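Local structure of glutamate--tRNA ligase (Methanothermobacter thermautotrophicus, 3AII) at residues F101-S106 and D149-D154; R115-N120 and A153-L158. The protein attaches glutamate to its tRNA, probably in two steps: activation by ATP to glutamyl-AMP, then transfer to the tRNA acceptor end. All blocks are in the same frame, centred on the assembly; numbering follows the deposited sequence.

In the fold
Both interactions lie in the catalytic domain of this class I synthetase, their centres about 9 Å apart, and both use helix 147-158. Strand 98-101, helix 111-126 and strand 130-135 succeed one another as the opening beta-alpha-beta unit expected of the Rossmann-type fold, and helix 147-158 follows. Interaction 1 sets the loop after strand 98-101 against the N-terminal half and middle of helix 147-158; interaction 2 sets helix 111-126 against its C-terminal half, and Ala153 and Asp154 belong to both. Phe101 joins the two, its ring packing against Ala116, Ala117 and Leu155. Helix 147-158 thus backs both the start of the predicted 'HIGH' motif and helix 111-126, into which the motif runs.

Interaction 1. Residues F101-S106 and D149-D154; sequences FAPNPS and DMIPAD. With EDO (1,2-ethanediol), chain C.
Ile151 supplies the helix side of this contact, laying both of its branches against the proline-rich loop 103-105. Its CG2 meets CG of the Pro103 ring at 4.0 Å, the two side chains crossing obliquely. The other branch runs on through CG1, which stands anti to the carbonyl carbon (chi1 -74°), and with the chain extended beyond it CD1 reaches the next residues of the loop. There CD1 lies 3.8 Å from the backbone O of Asn104 and 4.1 Å from CA of Pro105, so the contact with these two residues is made against main chain, not against their side chains. Pro105 is the centre of an inverse gamma turn, in which Ser106 N makes a weak bond of 3.0 Å to Asn104 O. Residues 103-106 open the predicted 'HIGH' motif, which in class I synthetases helps to hold ATP, and Ile151 backs this segment with a purely apolar surface. Pro103 also packs on the end of the preceding strand: its CD sits 3.7 Å above one face of the Phe101 ring, displaced toward the rim. The helix is kinked at Pro152, whose N makes no bond to the preceding turn, but the bond from Asp154 N to Met150 O, 2.9 Å, still spans the proline. The carboxylate of Asp154 is used at both oxygens: OD1 forms a salt bridge with Arg356 and accepts a 2.6 Å bond from O1 of an ethanediol molecule, while OD2 takes the backbone N-H of Leu109, farther along the motif. With an alanine in place of Asp154, Arg356 is likely to lose its carboxylate mate and the Leu109 N-H the acceptor that ties this part of the motif to the helix.

Interaction 2. Residues R115-N120 and A153-L158; sequences RAAILN and ADLEWL. With EDO (1,2-ethanediol), chain C.
Ala116 O is gripped twice by Asn120, whose ND2 comes within 2.7 Å while its backbone N makes the ordinary helical bond at 3.1 Å. The two donors approach from opposite faces of the carbonyl plane. ND2 is tilted 31° from that plane, although the oxygen lies nearly in the plane of the Asn120 amide, which is held further by a second bond from ND2 to Leu291 O. Across the interface the contact is wholly apolar. Ala117 CB touches CD2 of Leu155 at 3.7 Å and lies 4.3 Å from CD1 of Leu158, so a single methyl touches two leucines three residues apart. Leu155 has CG anti to the carbonyl carbon, which, with chi2 at 175°, leaves CD2 facing the alanine. The next residue, Ile118, brings CD1 to 4.4 Å from Leu158 CD2. The short helical segments cross at -56° with axes 10.9 Å apart. Away from this interface, ethanediol C2 lies over one face of the Trp157 indole, 3.4 Å from CG. Helix 365-375 covers Ile118 through Met372, and helix 355-360 packs on Leu158 and Trp157 through Leu355, while Phe101 lies against Ala117 and Leu155, joining the helix pair to strand 98-101, which pairs with strand 130-135.

Interaction 1. Residues F101-S106 and D149-D154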
ATOM      1  N   PHE A 101     -14.233   3.996  -4.804  1.00 11.09           N
ATOM      2  CA  PHE A 101     -13.120   3.272  -4.196  1.00  9.86           C
ATOM      3  C   PHE A 101     -13.627   2.992  -2.795  1.00 16.61           C
ATOM      4  O   PHE A 101     -14.016   3.924  -2.092  1.00 14.66           O
ATOM      5  CB  PHE A 101     -11.850   4.131  -4.132  1.00 15.31           C
ATOM      6  CG  PHE A 101     -10.759   3.529  -3.288  1.00 17.53           C
ATOM      7  CD1 PHE A 101     -10.276   2.256  -3.561  1.00 16.60           C
ATOM      8  CD2 PHE A 101     -10.232   4.222  -2.214  1.00 15.08           C
ATOM      9  CE1 PHE A 101      -9.278   1.685  -2.771  1.00 17.67           C
ATOM     10  CE2 PHE A 101      -9.244   3.671  -1.413  1.00 14.70           C
ATOM     11  CZ  PHE A 101      -8.768   2.396  -1.686  1.00 17.91           C
ATOM     12  N   ALA A 102     -13.661   1.723  -2.401  1.00 15.22           N
ATOM     13  CA  ALA A 102     -14.416   1.341  -1.194  1.00 14.81           C
ATOM     14  C   ALA A 102     -13.617   0.459  -0.241  1.00 18.71           C
ATOM     15  O   ALA A 102     -13.879  -0.748  -0.134  1.00 19.17           O
ATOM     16  CB  ALA A 102     -15.722   0.642  -1.591  1.00 16.62           C
ATOM     17  N   PRO A 103     -12.657   1.057   0.479  1.00 15.82           N
ATOM     18  CA  PRO A 103     -11.815   0.283   1.395  1.00 16.11           C
ATOM     19  C   PRO A 103     -12.491   0.058   2.736  1.00 16.24           C
ATOM     20  O   PRO A 103     -13.381   0.827   3.108  1.00 18.56           O
ATOM     21  CB  PRO A 103     -10.594   1.190   1.588  1.00 15.71           C
ATOM     22  CG  PRO A 103     -11.159   2.589   1.463  1.00 15.67           C
ATOM     23  CD  PRO A 103     -12.296   2.487   0.454  1.00 13.41           C
ATOM     24  N   ASN A 104     -12.068  -0.979   3.453  1.00 19.13           N
ATOM     25  CA  ASN A 104     -12.459  -1.140   4.855  1.00 20.67           C
ATOM     26  C   ASN A 104     -11.467  -0.412   5.745  1.00 16.97           C
ATOM     27  O   ASN A 104     -10.288  -0.306   5.409  1.00 24.67           O
ATOM     28  CB  ASN A 104     -12.474  -2.615   5.249  1.00 26.79           C
ATOM     29  CG  ASN A 104     -13.268  -3.461   4.291  1.00 41.26           C
ATOM     30  OD1 ASN A 104     -14.484  -3.309   4.175  1.00 36.32           O
ATOM     31  ND2 ASN A 104     -12.586  -4.365   3.595  1.00 38.77           N
ATOM     32  N   PRO A 105     -11.925   0.080   6.901  1.00 18.90           N
ATOM     33  CA  PRO A 105     -10.979   0.791   7.766  1.00 21.74           C
ATOM     34  C   PRO A 105     -10.221  -0.127   8.729  1.00 19.24           C
ATOM     35  O   PRO A 105     -10.153   0.159   9.913  1.00 22.68           O
ATOM     36  CB  PRO A 105     -11.891   1.733   8.546  1.00 23.53           C
ATOM     37  CG  PRO A 105     -13.157   0.945   8.701  1.00 25.11           C
ATOM     38  CD  PRO A 105     -13.302   0.107   7.436  1.00 20.77           C
ATOM     39  N   SER A 106      -9.656  -1.210   8.217  1.00 16.95           N
ATOM     40  CA  SER A 106      -8.900  -2.147   9.051  1.00 22.15           C
ATOM     41  C   SER A 106      -7.470  -1.661   9.320  1.00 24.71           C
ATOM     42  O   SER A 106      -6.734  -2.243  10.124  1.00 25.36           O
ATOM     43  CB  SER A 106      -8.882  -3.523   8.396  1.00 28.83           C
ATOM     44  OG  SER A 106      -8.331  -3.447   7.094  1.00 32.52           O
ATOM     45  N   ASP A 149      -8.928   8.620   9.287  1.00 19.42           N
ATOM     46  CA  ASP A 149      -8.105   9.746   8.850  1.00 21.26           C
ATOM     47  C   ASP A 149      -6.942   9.317   7.962  1.00 21.10           C
ATOM     48  O   ASP A 149      -6.522  10.070   7.080  1.00 20.16           O
ATOM     49  CB  ASP A 149      -7.585  10.532  10.051  1.00 22.81           C
ATOM     50  CG  ASP A 149      -8.683  11.312  10.758  1.00 39.78           C
ATOM     51  OD1 ASP A 149      -9.668  11.711  10.095  1.00 35.83           O
ATOM     52  OD2 ASP A 149      -8.556  11.523  11.982  1.00 42.44           O
ATOM     53  N   MET A 150      -6.421   8.114   8.187  1.00 17.72           N
ATOM     54  CA  MET A 150      -5.243   7.663   7.442  1.00 16.51           C
ATOM     55  C   MET A 150      -5.547   7.410   5.966  1.00 18.64           C
ATOM     56  O   MET A 150      -4.744   7.743   5.086  1.00 18.59           O
ATOM     57  CB  MET A 150      -4.611   6.414   8.068  1.00 23.54           C
ATOM     58  CG  MET A 150      -3.967   6.641   9.422  1.00 21.78           C
ATOM     59  SD  MET A 150      -3.087   5.163   9.969  1.00 29.48           S
ATOM     60  CE  MET A 150      -4.374   3.925   9.855  1.00 45.43           C
ATOM     61  N   ILE A 151      -6.708   6.824   5.699  1.00 17.44           N
ATOM     62  CA  ILE A 151      -7.070   6.473   4.335  1.00 12.98           C
ATOM     63  C   ILE A 151      -7.139   7.676   3.389  1.00 17.17           C
ATOM     64  O   ILE A 151      -6.554   7.649   2.317  1.00 14.86           O
ATOM     65  CB  ILE A 151      -8.357   5.620   4.310  1.00 16.35           C
ATOM     66  CG1 ILE A 151      -8.021   4.201   4.793  1.00 17.77           C
ATOM     67  CG2 ILE A 151      -8.958   5.593   2.903  1.00 17.62           C
ATOM     68  CD1 ILE A 151      -9.247   3.316   5.032  1.00 18.70           C
ATOM     69  N   PRO A 152      -7.849   8.739   3.776  1.00 15.74           N
ATOM     70  CA  PRO A 152      -7.846   9.854   2.821  1.00 17.27           C
ATOM     71  C   PRO A 152      -6.463  10.488   2.650  1.00 19.19           C
ATOM     72  O   PRO A 152      -6.118  10.952   1.564  1.00 16.33           O
ATOM     73  CB  PRO A 152      -8.839  10.855   3.433  1.00 19.61           C
ATOM     74  CG  PRO A 152      -9.189  10.317   4.793  1.00 25.86           C
ATOM     75  CD  PRO A 152      -8.900   8.869   4.799  1.00 19.80           C
ATOM     76  N   ALA A 153      -5.669  10.504   3.709  1.00 15.17           N
ATOM     77  CA  ALA A 153      -4.311  11.025   3.604  1.00 17.45           C
ATOM     78  C   ALA A 153      -3.487  10.199   2.598  1.00 20.26           C
ATOM     79  O   ALA A 153      -2.711  10.753   1.801  1.00 19.88           O
ATOM     80  CB  ALA A 153      -3.642  11.042   4.980  1.00 16.73           C
ATOM     81  N   ASP A 154      -3.662   8.875   2.634  1.00 16.71           N
ATOM     82  CA  ASP A 154      -2.950   7.982   1.716  1.00 16.14           C
ATOM     83  C   ASP A 154      -3.387   8.235   0.284  1.00 16.89           C
ATOM     84  O   ASP A 154      -2.564   8.208  -0.633  1.00 16.92           O
ATOM     85  CB  ASP A 154      -3.197   6.506   2.056  1.00 17.66           C
ATOM     86  CG  ASP A 154      -2.537   6.063   3.376  1.00 20.81           C
ATOM     87  OD1 ASP A 154      -1.783   6.829   4.016  1.00 20.03           O
ATOM     88  OD2 ASP A 154      -2.813   4.920   3.792  1.00 26.76           O
TER
HETATM   89  C1  EDO C 602       0.983   7.684   2.691  1.00 26.05           C
HETATM   90  O1  EDO C 602       0.159   8.554   3.492  1.00 24.87           O
HETATM   91  C2  EDO C 602       2.342   8.343   2.479  1.00 25.53           C
HETATM   92  O2  EDO C 602       2.987   8.516   3.749  1.00 25.74           O

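Interaction 2. Residues R115-N120 and A153-L158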
ATOM      1  N   ARG A 115      -3.900  -0.046  -6.321  1.00 18.76           N
ATOM      2  CA  ARG A 115      -4.381  -0.413  -7.646  1.00 21.38           C
ATOM      3  C   ARG A 115      -5.849  -0.023  -7.901  1.00 20.88           C
ATOM      4  O   ARG A 115      -6.152   0.620  -8.906  1.00 22.47           O
ATOM      5  CB  ARG A 115      -4.180  -1.909  -7.885  1.00 33.09           C
ATOM      6  CG  ARG A 115      -4.429  -2.311  -9.311  1.00 32.11           C
ATOM      7  CD  ARG A 115      -4.073  -3.763  -9.563  1.00 38.60           C
ATOM      8  NE  ARG A 115      -4.417  -4.140 -10.929  1.00 48.83           N
ATOM      9  CZ  ARG A 115      -4.571  -5.392 -11.343  1.00 45.72           C
ATOM     10  NH1 ARG A 115      -4.410  -6.391 -10.490  1.00 41.39           N
ATOM     11  NH2 ARG A 115      -4.888  -5.640 -12.607  1.00 43.45           N
ATOM     12  N   ALA A 116      -6.755  -0.415  -7.006  1.00 22.10           N
ATOM     13  CA  ALA A 116      -8.168  -0.044  -7.153  1.00 20.10           C
ATOM     14  C   ALA A 116      -8.343   1.469  -7.149  1.00 16.70           C
ATOM     15  O   ALA A 116      -9.129   2.027  -7.917  1.00 18.32           O
ATOM     16  CB  ALA A 116      -9.011  -0.671  -6.046  1.00 19.22           C
ATOM     17  N   ALA A 117      -7.611   2.136  -6.270  1.00 21.11           N
ATOM     18  CA  ALA A 117      -7.736   3.587  -6.146  1.00 16.24           C
ATOM     19  C   ALA A 117      -7.276   4.283  -7.419  1.00 16.76           C
ATOM     20  O   ALA A 117      -7.961   5.153  -7.958  1.00 20.44           O
ATOM     21  CB  ALA A 117      -6.936   4.080  -4.958  1.00 16.12           C
ATOM     22  N   ILE A 118      -6.109   3.876  -7.903  1.00 18.87           N
ATOM     23  CA  ILE A 118      -5.546   4.470  -9.113  1.00 19.82           C
ATOM     24  C   ILE A 118      -6.425   4.211 -10.340  1.00 14.87           C
ATOM     25  O   ILE A 118      -6.727   5.129 -11.095  1.00 19.52           O
ATOM     26  CB  ILE A 118      -4.116   3.962  -9.351  1.00 20.32           C
ATOM     27  CG1 ILE A 118      -3.174   4.544  -8.292  1.00 24.12           C
ATOM     28  CG2 ILE A 118      -3.634   4.348 -10.755  1.00 21.12           C
ATOM     29  CD1 ILE A 118      -1.945   3.730  -8.066  1.00 29.74           C
ATOM     30  N   LEU A 119      -6.850   2.966 -10.531  1.00 20.15           N
ATOM     31  CA  LEU A 119      -7.635   2.641 -11.713  1.00 18.85           C
ATOM     32  C   LEU A 119      -8.956   3.405 -11.722  1.00 18.52           C
ATOM     33  O   LEU A 119      -9.353   3.978 -12.733  1.00 20.50           O
ATOM     34  CB  LEU A 119      -7.869   1.128 -11.817  1.00 19.61           C
ATOM     35  CG  LEU A 119      -6.595   0.335 -12.093  1.00 25.12           C
ATOM     36  CD1 LEU A 119      -6.854  -1.163 -12.008  1.00 33.47           C
ATOM     37  CD2 LEU A 119      -6.033   0.723 -13.453  1.00 31.17           C
ATOM     38  N   ASN A 120      -9.634   3.433 -10.583  1.00 17.98           N
ATOM     39  CA  ASN A 120     -10.899   4.139 -10.519  1.00 17.30           C
ATOM     40  C   ASN A 120     -10.728   5.630 -10.711  1.00 17.26           C
ATOM     41  O   ASN A 120     -11.537   6.286 -11.377  1.00 20.57           O
ATOM     42  CB  ASN A 120     -11.618   3.822  -9.211  1.00 18.54           C
ATOM     43  CG  ASN A 120     -12.315   2.494  -9.264  1.00 19.74           C
ATOM     44  OD1 ASN A 120     -13.383   2.370  -9.861  1.00 20.63           O
ATOM     45  ND2 ASN A 120     -11.713   1.480  -8.660  1.00 20.74           N
ATOM     46  N   ALA A 153      -5.669  10.504   3.709  1.00 15.17           N
ATOM     47  CA  ALA A 153      -4.311  11.025   3.604  1.00 17.45           C
ATOM     48  C   ALA A 153      -3.487  10.199   2.598  1.00 20.26           C
ATOM     49  O   ALA A 153      -2.711  10.753   1.801  1.00 19.88           O
ATOM     50  CB  ALA A 153      -3.642  11.042   4.980  1.00 16.73           C
ATOM     51  N   ASP A 154      -3.662   8.875   2.634  1.00 16.71           N
ATOM     52  CA  ASP A 154      -2.950   7.982   1.716  1.00 16.14           C
ATOM     53  C   ASP A 154      -3.387   8.235   0.284  1.00 16.89           C
ATOM     54  O   ASP A 154      -2.564   8.208  -0.633  1.00 16.92           O
ATOM     55  CB  ASP A 154      -3.197   6.506   2.056  1.00 17.66           C
ATOM     56  CG  ASP A 154      -2.537   6.063   3.376  1.00 20.81           C
ATOM     57  OD1 ASP A 154      -1.783   6.829   4.016  1.00 20.03           O
ATOM     58  OD2 ASP A 154      -2.813   4.920   3.792  1.00 26.76           O
ATOM     59  N   LEU A 155      -4.687   8.451   0.085  1.00 16.22           N
ATOM     60  CA  LEU A 155      -5.215   8.765  -1.242  1.00 14.43           C
ATOM     61  C   LEU A 155      -4.631  10.070  -1.779  1.00 17.34           C
ATOM     62  O   LEU A 155      -4.298  10.171  -2.959  1.00 18.10           O
ATOM     63  CB  LEU A 155      -6.735   8.880  -1.191  1.00 13.99           C
ATOM     64  CG  LEU A 155      -7.436   7.534  -1.098  1.00 14.96           C
ATOM     65  CD1 LEU A 155      -8.946   7.718  -0.935  1.00 16.48           C
ATOM     66  CD2 LEU A 155      -7.130   6.730  -2.352  1.00 15.50           C
ATOM     67  N   GLU A 156      -4.541  11.076  -0.914  1.00 16.06           N
ATOM     68  CA  GLU A 156      -3.944  12.352  -1.300  1.00 20.84           C
ATOM     69  C   GLU A 156      -2.499  12.117  -1.732  1.00 20.60           C
ATOM     70  O   GLU A 156      -2.048  12.644  -2.747  1.00 18.37           O
ATOM     71  CB  GLU A 156      -4.012  13.373  -0.146  1.00 15.62           C
ATOM     72  CG  GLU A 156      -5.431  13.893   0.171  1.00 17.31           C
ATOM     73  CD  GLU A 156      -5.493  14.666   1.472  1.00 32.20           C
ATOM     74  OE1 GLU A 156      -4.519  14.602   2.248  1.00 31.09           O
ATOM     75  OE2 GLU A 156      -6.515  15.335   1.733  1.00 24.71           O
ATOM     76  N   TRP A 157      -1.777  11.311  -0.969  1.00 14.67           N
ATOM     77  CA  TRP A 157      -0.394  10.997  -1.312  1.00 17.71           C
ATOM     78  C   TRP A 157      -0.298  10.397  -2.711  1.00 20.72           C
ATOM     79  O   TRP A 157       0.609  10.745  -3.482  1.00 18.17           O
ATOM     80  CB  TRP A 157       0.212  10.054  -0.275  1.00 17.42           C
ATOM     81  CG  TRP A 157       1.621   9.645  -0.587  1.00 20.07           C
ATOM     82  CD1 TRP A 157       2.752  10.388  -0.383  1.00 22.82           C
ATOM     83  CD2 TRP A 157       2.057   8.402  -1.157  1.00 19.92           C
ATOM     84  NE1 TRP A 157       3.860   9.684  -0.788  1.00 21.43           N
ATOM     85  CE2 TRP A 157       3.464   8.466  -1.269  1.00 22.10           C
ATOM     86  CE3 TRP A 157       1.397   7.246  -1.590  1.00 18.00           C
ATOM     87  CZ2 TRP A 157       4.225   7.417  -1.792  1.00 21.07           C
ATOM     88  CZ3 TRP A 157       2.153   6.202  -2.107  1.00 18.93           C
ATOM     89  CH2 TRP A 157       3.559   6.297  -2.201  1.00 18.47           C
ATOM     90  N   LEU A 158      -1.234   9.507  -3.042  1.00 18.18           N
ATOM     91  CA  LEU A 158      -1.254   8.871  -4.357  1.00 19.59           C
ATOM     92  C   LEU A 158      -1.598   9.835  -5.469  1.00 20.17           C
ATOM     93  O   LEU A 158      -1.408   9.515  -6.636  1.00 25.73           O
ATOM     94  CB  LEU A 158      -2.258   7.717  -4.405  1.00 15.98           C
ATOM     95  CG  LEU A 158      -1.856   6.440  -3.705  1.00 19.62           C
ATOM     96  CD1 LEU A 158      -3.038   5.486  -3.682  1.00 24.50           C
ATOM     97  CD2 LEU A 158      -0.650   5.820  -4.437  1.00 18.36           C
TER
HETATM   98  C1  EDO C 602       0.983   7.684   2.691  1.00 26.05           C
HETATM   99  O1  EDO C 602       0.159   8.554   3.492  1.00 24.87           O
HETATM  100  C2  EDO C 602       2.342   8.343   2.479  1.00 25.53           C
HETATM  101  O2  EDO C 602       2.987   8.516   3.749  1.00 25.74           O